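Local coordinates for protein aldehyde dehydrogenase (Staphylococcus aureus, PDB 6K10) that catalyses the NAD-dependent oxidation of 4,4'-diaponeurosporenal to 4,4'-diaponeurosporenoic acid in the biosynthesis of the carotenoid staphyloxanthin, at residues Q181-H185 with L186-Y190; V153-V156 with I157-I161. The protein carries 1 engineered substitution. All blocks are in the same frame, centred on the assembly; numbering follows the deposited sequence.

Contact 1 of 2, residues Q181-H185 with L186-Y190; sequences QTLIH and LPFDY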
ATOM      1  N   GLN A 181      -8.000  -9.901  19.428  1.00 30.13           N
ATOM      2  CA  GLN A 181      -6.633  -9.968  19.935  1.00 33.76           C
ATOM      3  C   GLN A 181      -5.947 -11.257  19.499  1.00 32.00           C
ATOM      4  O   GLN A 181      -4.787 -11.239  19.074  1.00 31.29           O
ATOM      5  CB  GLN A 181      -6.643  -9.858  21.459  1.00 38.57           C
ATOM      6  CG  GLN A 181      -5.379  -9.273  22.057  1.00 44.09           C
ATOM      7  CD  GLN A 181      -5.278  -7.777  21.849  1.00 47.43           C
ATOM      8  OE1 GLN A 181      -4.351  -7.289  21.206  1.00 49.64           O
ATOM      9  NE2 GLN A 181      -6.238  -7.037  22.395  1.00 48.83           N
ATOM     10  N   THR A 182      -6.655 -12.383  19.594  1.00 30.57           N
ATOM     11  CA  THR A 182      -6.078 -13.658  19.177  1.00 28.98           C
ATOM     12  C   THR A 182      -5.754 -13.658  17.689  1.00 25.35           C
ATOM     13  O   THR A 182      -4.723 -14.198  17.270  1.00 26.92           O
ATOM     14  CB  THR A 182      -7.040 -14.797  19.514  1.00 30.99           C
ATOM     15  OG1 THR A 182      -7.322 -14.782  20.918  1.00 32.26           O
ATOM     16  CG2 THR A 182      -6.434 -16.138  19.138  1.00 30.03           C
ATOM     17  N   LEU A 183      -6.616 -13.044  16.877  1.00 24.72           N
ATOM     18  CA  LEU A 183      -6.445 -13.105  15.430  1.00 25.19           C
ATOM     19  C   LEU A 183      -5.297 -12.221  14.954  1.00 25.82           C
ATOM     20  O   LEU A 183      -4.516 -12.630  14.086  1.00 24.44           O
ATOM     21  CB  LEU A 183      -7.750 -12.715  14.737  1.00 27.04           C
ATOM     22  CG  LEU A 183      -8.858 -13.767  14.809  1.00 27.60           C
ATOM     23  CD1 LEU A 183     -10.216 -13.140  14.553  1.00 26.78           C
ATOM     24  CD2 LEU A 183      -8.580 -14.863  13.797  1.00 29.43           C
ATOM     25  N   ILE A 184      -5.172 -11.010  15.505  1.00 25.71           N
ATOM     26  CA  ILE A 184      -4.181 -10.064  15.000  1.00 25.49           C
ATOM     27  C   ILE A 184      -2.753 -10.431  15.371  1.00 28.54           C
ATOM     28  O   ILE A 184      -1.813  -9.874  14.790  1.00 27.88           O
ATOM     29  CB  ILE A 184      -4.486  -8.632  15.482  1.00 23.64           C
ATOM     30  CG1 ILE A 184      -4.530  -8.563  17.008  1.00 22.97           C
ATOM     31  CG2 ILE A 184      -5.791  -8.133  14.878  1.00 24.81           C
ATOM     32  CD1 ILE A 184      -4.831  -7.174  17.540  1.00 25.66           C
ATOM     33  N   HIS A 185      -2.559 -11.344  16.318  1.00 29.29           N
ATOM     34  CA  HIS A 185      -1.227 -11.822  16.665  1.00 29.87           C
ATOM     35  C   HIS A 185      -0.809 -13.041  15.857  1.00 27.62           C
ATOM     36  O   HIS A 185       0.323 -13.511  16.013  1.00 27.96           O
ATOM     37  CB  HIS A 185      -1.150 -12.140  18.161  1.00 33.08           C
ATOM     38  CG  HIS A 185      -1.178 -10.927  19.036  1.00 34.03           C
ATOM     39  ND1 HIS A 185      -0.266  -9.901  18.913  1.00 36.73           N
ATOM     40  CD2 HIS A 185      -2.008 -10.574  20.046  1.00 36.16           C
ATOM     41  CE1 HIS A 185      -0.534  -8.966  19.807  1.00 36.88           C
ATOM     42  NE2 HIS A 185      -1.585  -9.351  20.508  1.00 36.78           N
ATOM     43  N   LEU A 186      -1.694 -13.565  15.003  1.00 23.68           N
ATOM     44  CA  LEU A 186      -1.367 -14.667  14.116  1.00 23.53           C
ATOM     45  C   LEU A 186      -0.753 -14.139  12.823  1.00 26.05           C
ATOM     46  O   LEU A 186      -1.124 -13.062  12.346  1.00 23.67           O
ATOM     47  CB  LEU A 186      -2.617 -15.484  13.801  1.00 25.12           C
ATOM     48  CG  LEU A 186      -3.228 -16.215  14.997  1.00 30.65           C
ATOM     49  CD1 LEU A 186      -4.522 -16.914  14.609  1.00 31.43           C
ATOM     50  CD2 LEU A 186      -2.229 -17.205  15.573  1.00 33.20           C
ATOM     51  N   PRO A 187       0.206 -14.886  12.219  1.00 26.67           N
ATOM     52  CA  PRO A 187       0.911 -14.385  11.026  1.00 27.04           C
ATOM     53  C   PRO A 187       0.074 -14.495   9.755  1.00 25.75           C
ATOM     54  O   PRO A 187       0.422 -15.203   8.803  1.00 24.26           O
ATOM     55  CB  PRO A 187       2.159 -15.275  10.991  1.00 29.69           C
ATOM     56  CG  PRO A 187       1.683 -16.572  11.542  1.00 28.44           C
ATOM     57  CD  PRO A 187       0.689 -16.218  12.626  1.00 28.76           C
ATOM     58  N   PHE A 188      -1.052 -13.784   9.737  1.00 23.47           N
ATOM     59  CA  PHE A 188      -1.827 -13.638   8.514  1.00 21.44           C
ATOM     60  C   PHE A 188      -0.960 -13.024   7.418  1.00 21.60           C
ATOM     61  O   PHE A 188       0.021 -12.326   7.683  1.00 23.70           O
ATOM     62  CB  PHE A 188      -3.052 -12.752   8.752  1.00 20.22           C
ATOM     63  CG  PHE A 188      -4.205 -13.458   9.409  1.00 20.52           C
ATOM     64  CD1 PHE A 188      -5.140 -14.144   8.650  1.00 20.66           C
ATOM     65  CD2 PHE A 188      -4.364 -13.420  10.784  1.00 22.70           C
ATOM     66  CE1 PHE A 188      -6.208 -14.785   9.251  1.00 25.33           C
ATOM     67  CE2 PHE A 188      -5.429 -14.060  11.390  1.00 26.31           C
ATOM     68  CZ  PHE A 188      -6.352 -14.743  10.623  1.00 26.28           C
ATOM     69  N   ASP A 189      -1.331 -13.292   6.169  1.00 21.82           N
ATOM     70  CA  ASP A 189      -0.628 -12.695   5.043  1.00 22.54           C
ATOM     71  C   ASP A 189      -1.140 -11.303   4.698  1.00 22.33           C
ATOM     72  O   ASP A 189      -0.465 -10.576   3.961  1.00 25.43           O
ATOM     73  CB  ASP A 189      -0.720 -13.612   3.819  1.00 24.02           C
ATOM     74  CG  ASP A 189      -0.155 -14.997   4.090  1.00 25.70           C
ATOM     75  OD1 ASP A 189       1.073 -15.106   4.291  1.00 25.69           O
ATOM     76  OD2 ASP A 189      -0.935 -15.973   4.108  1.00 23.58           O
ATOM     77  N   TYR A 190      -2.305 -10.917   5.217  1.00 19.63           N
ATOM     78  CA  TYR A 190      -2.825  -9.567   5.067  1.00 20.13           C
ATOM     79  C   TYR A 190      -3.901  -9.350   6.121  1.00 22.32           C
ATOM     80  O   TYR A 190      -4.617 -10.284   6.492  1.00 21.28           O
ATOM     81  CB  TYR A 190      -3.394  -9.329   3.661  1.00 20.31           C
ATOM     82  CG  TYR A 190      -3.414  -7.876   3.260  1.00 18.86           C
ATOM     83  CD1 TYR A 190      -4.465  -7.048   3.630  1.00 22.16           C
ATOM     84  CD2 TYR A 190      -2.378  -7.328   2.516  1.00 20.51           C
ATOM     85  CE1 TYR A 190      -4.484  -5.713   3.270  1.00 23.04           C
ATOM     86  CE2 TYR A 190      -2.388  -5.996   2.149  1.00 23.42           C
ATOM     87  CZ  TYR A 190      -3.441  -5.194   2.527  1.00 22.44           C
ATOM     88  OH  TYR A 190      -3.442  -3.868   2.158  1.00 19.64           O
TER
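The carbonyl oxygen of L183 takes the backbone N-H of L186, N to O 3.1 Å, in an i to i+3 hydrogen bond that rounds off the C-terminal end of helix 177-184. The N-H line is moderately straight, 157° at the hydrogen, but the donor stands well above the carbonyl plane and is not on a lone pair. The turn carries the chain out of the helix and into strand 190-194, one alpha-to-beta connection of the Rossmann-like cofactor domain of aldehyde dehydrogenases. The same oxygen also meets the F188 ring, lying in its plane beside the CD2-CE2 edge and nearer CE2, 3.2 Å away. The L186 N-H and a ring edge from the outgoing loop thus meet at one carbonyl oxygen. L186 lies against the last helical turn: with CG anti to its own carbonyl carbon (chi1 -65°), its branch point comes back to the T182 carbonyl oxygen, CG to O 3.4 Å. The hydroxyl of T182 is engaged with the carbonyl of E178, a turn earlier in the helix. Beyond L186, P187 sits at the centre of an inverse gamma turn, in which F188 N bonds L186 O at 2.7 Å. Past this tight turn the F188 side chain heads back toward the helix. Around the F188 ring, F15 of helix 10-23 meets it with planes at about 60°, and I143 and L116 touch it from strands 141-145 and 104-118. L183 and F188 lie across one another at a slant, and the leucine reaches the phenyl ring through one methyl, CD2 to CZ 3.9 Å.

Contact 2 of 2, residues V153-V156 with I157-I161; sequences VARV and IKRLI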
ATOM      1  N   VAL A 153     -26.783  -9.766  13.142  1.00 22.59           N
ATOM      2  CA  VAL A 153     -26.122  -9.677  11.843  1.00 22.84           C
ATOM      3  C   VAL A 153     -24.916 -10.608  11.797  1.00 26.10           C
ATOM      4  O   VAL A 153     -24.699 -11.322  10.812  1.00 26.58           O
ATOM      5  CB  VAL A 153     -25.721  -8.223  11.543  1.00 23.77           C
ATOM      6  CG1 VAL A 153     -25.068  -8.133  10.172  1.00 22.91           C
ATOM      7  CG2 VAL A 153     -26.934  -7.309  11.625  1.00 22.54           C
ATOM      8  N   ALA A 154     -24.113 -10.610  12.867  1.00 21.77           N
ATOM      9  CA  ALA A 154     -22.931 -11.465  12.908  1.00 21.79           C
ATOM     10  C   ALA A 154     -23.302 -12.935  12.755  1.00 23.37           C
ATOM     11  O   ALA A 154     -22.634 -13.681  12.028  1.00 24.59           O
ATOM     12  CB  ALA A 154     -22.166 -11.240  14.214  1.00 20.01           C
ATOM     13  N   ARG A 155     -24.371 -13.370  13.429  1.00 24.41           N
ATOM     14  CA  ARG A 155     -24.792 -14.765  13.338  1.00 24.80           C
ATOM     15  C   ARG A 155     -25.303 -15.106  11.947  1.00 24.66           C
ATOM     16  O   ARG A 155     -25.035 -16.198  11.430  1.00 25.37           O
ATOM     17  CB  ARG A 155     -25.871 -15.067  14.377  1.00 29.63           C
ATOM     18  CG  ARG A 155     -26.340 -16.523  14.381  1.00 37.89           C
ATOM     19  CD  ARG A 155     -25.171 -17.505  14.351  1.00 42.81           C
ATOM     20  NE  ARG A 155     -24.319 -17.397  15.534  1.00 45.73           N
ATOM     21  CZ  ARG A 155     -24.678 -17.740  16.767  1.00 48.83           C
ATOM     22  NH1 ARG A 155     -23.799 -17.599  17.749  1.00 50.27           N
ATOM     23  NH2 ARG A 155     -25.892 -18.220  17.007  1.00 48.55           N
ATOM     24  N   VAL A 156     -26.097 -14.215  11.356  1.00 26.22           N
ATOM     25  CA  VAL A 156     -26.571 -14.445   9.997  1.00 29.28           C
ATOM     26  C   VAL A 156     -25.389 -14.569   9.047  1.00 24.29           C
ATOM     27  O   VAL A 156     -25.385 -15.410   8.141  1.00 24.21           O
ATOM     28  CB  VAL A 156     -27.534 -13.322   9.571  1.00 30.72           C
ATOM     29  CG1 VAL A 156     -27.794 -13.382   8.076  1.00 33.29           C
ATOM     30  CG2 VAL A 156     -28.837 -13.425  10.346  1.00 28.02           C
ATOM     31  N   ILE A 157     -24.361 -13.743   9.256  1.00 24.27           N
ATOM     32  CA  ILE A 157     -23.153 -13.820   8.438  1.00 21.72           C
ATOM     33  C   ILE A 157     -22.460 -15.163   8.642  1.00 25.02           C
ATOM     34  O   ILE A 157     -22.037 -15.818   7.682  1.00 24.00           O
ATOM     35  CB  ILE A 157     -22.217 -12.640   8.762  1.00 23.04           C
ATOM     36  CG1 ILE A 157     -22.817 -11.330   8.244  1.00 22.85           C
ATOM     37  CG2 ILE A 157     -20.830 -12.874   8.183  1.00 23.26           C
ATOM     38  CD1 ILE A 157     -21.961 -10.110   8.527  1.00 24.44           C
ATOM     39  N   LYS A 158     -22.340 -15.595   9.900  1.00 25.20           N
ATOM     40  CA  LYS A 158     -21.697 -16.875  10.185  1.00 26.36           C
ATOM     41  C   LYS A 158     -22.480 -18.038   9.585  1.00 26.35           C
ATOM     42  O   LYS A 158     -21.891 -18.946   8.987  1.00 28.44           O
ATOM     43  CB  LYS A 158     -21.542 -17.058  11.693  1.00 27.42           C
ATOM     44  CG  LYS A 158     -21.089 -18.448  12.097  1.00 30.56           C
ATOM     45  CD  LYS A 158     -19.942 -18.392  13.085  1.00 31.47           C
ATOM     46  CE  LYS A 158     -19.428 -19.784  13.399  1.00 32.89           C
ATOM     47  NZ  LYS A 158     -18.283 -20.146  12.521  1.00 32.89           N
ATOM     48  N   ARG A 159     -23.805 -18.031   9.746  1.00 24.47           N
ATOM     49  CA  ARG A 159     -24.642 -19.073   9.154  1.00 27.21           C
ATOM     50  C   ARG A 159     -24.455 -19.127   7.645  1.00 29.97           C
ATOM     51  O   ARG A 159     -24.188 -20.190   7.072  1.00 28.32           O
ATOM     52  CB  ARG A 159     -26.111 -18.814   9.490  1.00 27.56           C
ATOM     53  CG  ARG A 159     -26.530 -19.182  10.902  1.00 34.59           C
ATOM     54  CD  ARG A 159     -28.041 -19.375  10.977  1.00 41.21           C
ATOM     55  NE  ARG A 159     -28.743 -18.161  11.387  1.00 44.58           N
ATOM     56  CZ  ARG A 159     -29.673 -17.549  10.658  1.00 47.34           C
ATOM     57  NH1 ARG A 159     -30.259 -16.451  11.113  1.00 46.28           N
ATOM     58  NH2 ARG A 159     -30.014 -18.030   9.471  1.00 48.99           N
ATOM     59  N   LEU A 160     -24.601 -17.974   6.989  1.00 26.72           N
ATOM     60  CA  LEU A 160     -24.455 -17.884   5.541  1.00 26.95           C
ATOM     61  C   LEU A 160     -23.128 -18.470   5.078  1.00 27.74           C
ATOM     62  O   LEU A 160     -23.081 -19.296   4.158  1.00 26.77           O
ATOM     63  CB  LEU A 160     -24.584 -16.415   5.124  1.00 30.65           C
ATOM     64  CG  LEU A 160     -24.639 -16.062   3.643  1.00 34.78           C
ATOM     65  CD1 LEU A 160     -23.264 -15.952   2.984  1.00 34.29           C
ATOM     66  CD2 LEU A 160     -25.435 -17.161   3.029  1.00 37.94           C
ATOM     67  N   ILE A 161     -22.035 -18.051   5.713  1.00 27.74           N
ATOM     68  CA  ILE A 161     -20.708 -18.488   5.289  1.00 26.46           C
ATOM     69  C   ILE A 161     -20.536 -19.983   5.521  1.00 27.24           C
ATOM     70  O   ILE A 161     -20.091 -20.719   4.633  1.00 24.94           O
ATOM     71  CB  ILE A 161     -19.624 -17.675   6.017  1.00 24.11           C
ATOM     72  CG1 ILE A 161     -19.629 -16.223   5.527  1.00 26.30           C
ATOM     73  CG2 ILE A 161     -18.262 -18.323   5.841  1.00 24.08           C
ATOM     74  CD1 ILE A 161     -19.248 -16.064   4.070  1.00 27.37           C
TER
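Four i to i+4 backbone hydrogen bonds tie residues 153-156 to 157-161, the shortest from R159 N to R155 O at 2.8 Å and nearly straight (171°). All belong to helix 151-164. Outside this bonding, R155 and K158 turn their charges to acidic partners, R155 NE to E174 and K158 NZ to E171, with N162 and V172 O also gripping the lysine. R155 and R159 cross at about a right angle, their guanidinium planes 78° apart, and touch through carbon, R155 CD to R159 CG 4.1 Å. R159 folds back over the preceding turn: its bend at chi3 (-94°) lays one guanidinium face over V156 CA, near the rim, and brings NH1 to V156 CG2 at 3.4 Å. On the buried side V153 and I157 meet at a slant, CG1 to CD1 4.0 Å. V153 and V156 pack on helix 48-59, whereas I157 faces helix 126-138 and V172. Polar residues on one side and branched aliphatic ones on the other make this an amphipathic helix, the crossover of the beta-alpha-beta unit formed by strand 141-145, helix 151-164 and strand 170-172.

In the fold
Along the chain contact 2 comes first, within helix 151-164, and contact 1 follows at the end of helix 177-184. Their centres are about 21 Å apart and their nearest atoms about 11 Å, so they do not touch. Both nevertheless serve one mixed sheet: the helix of contact 2 links strand 141-145 to its parallel neighbour 170-172, after which helix 177-184 and the turn of contact 1 lead to strand 190-194, which pairs with strand 104-118. Strand 141-145 lies beside 104-118 too, so that long strand sits between the two. Successive alpha/beta connections thus build the Rossmann-like domain, and both contacts lie away from the predicted active-site residues.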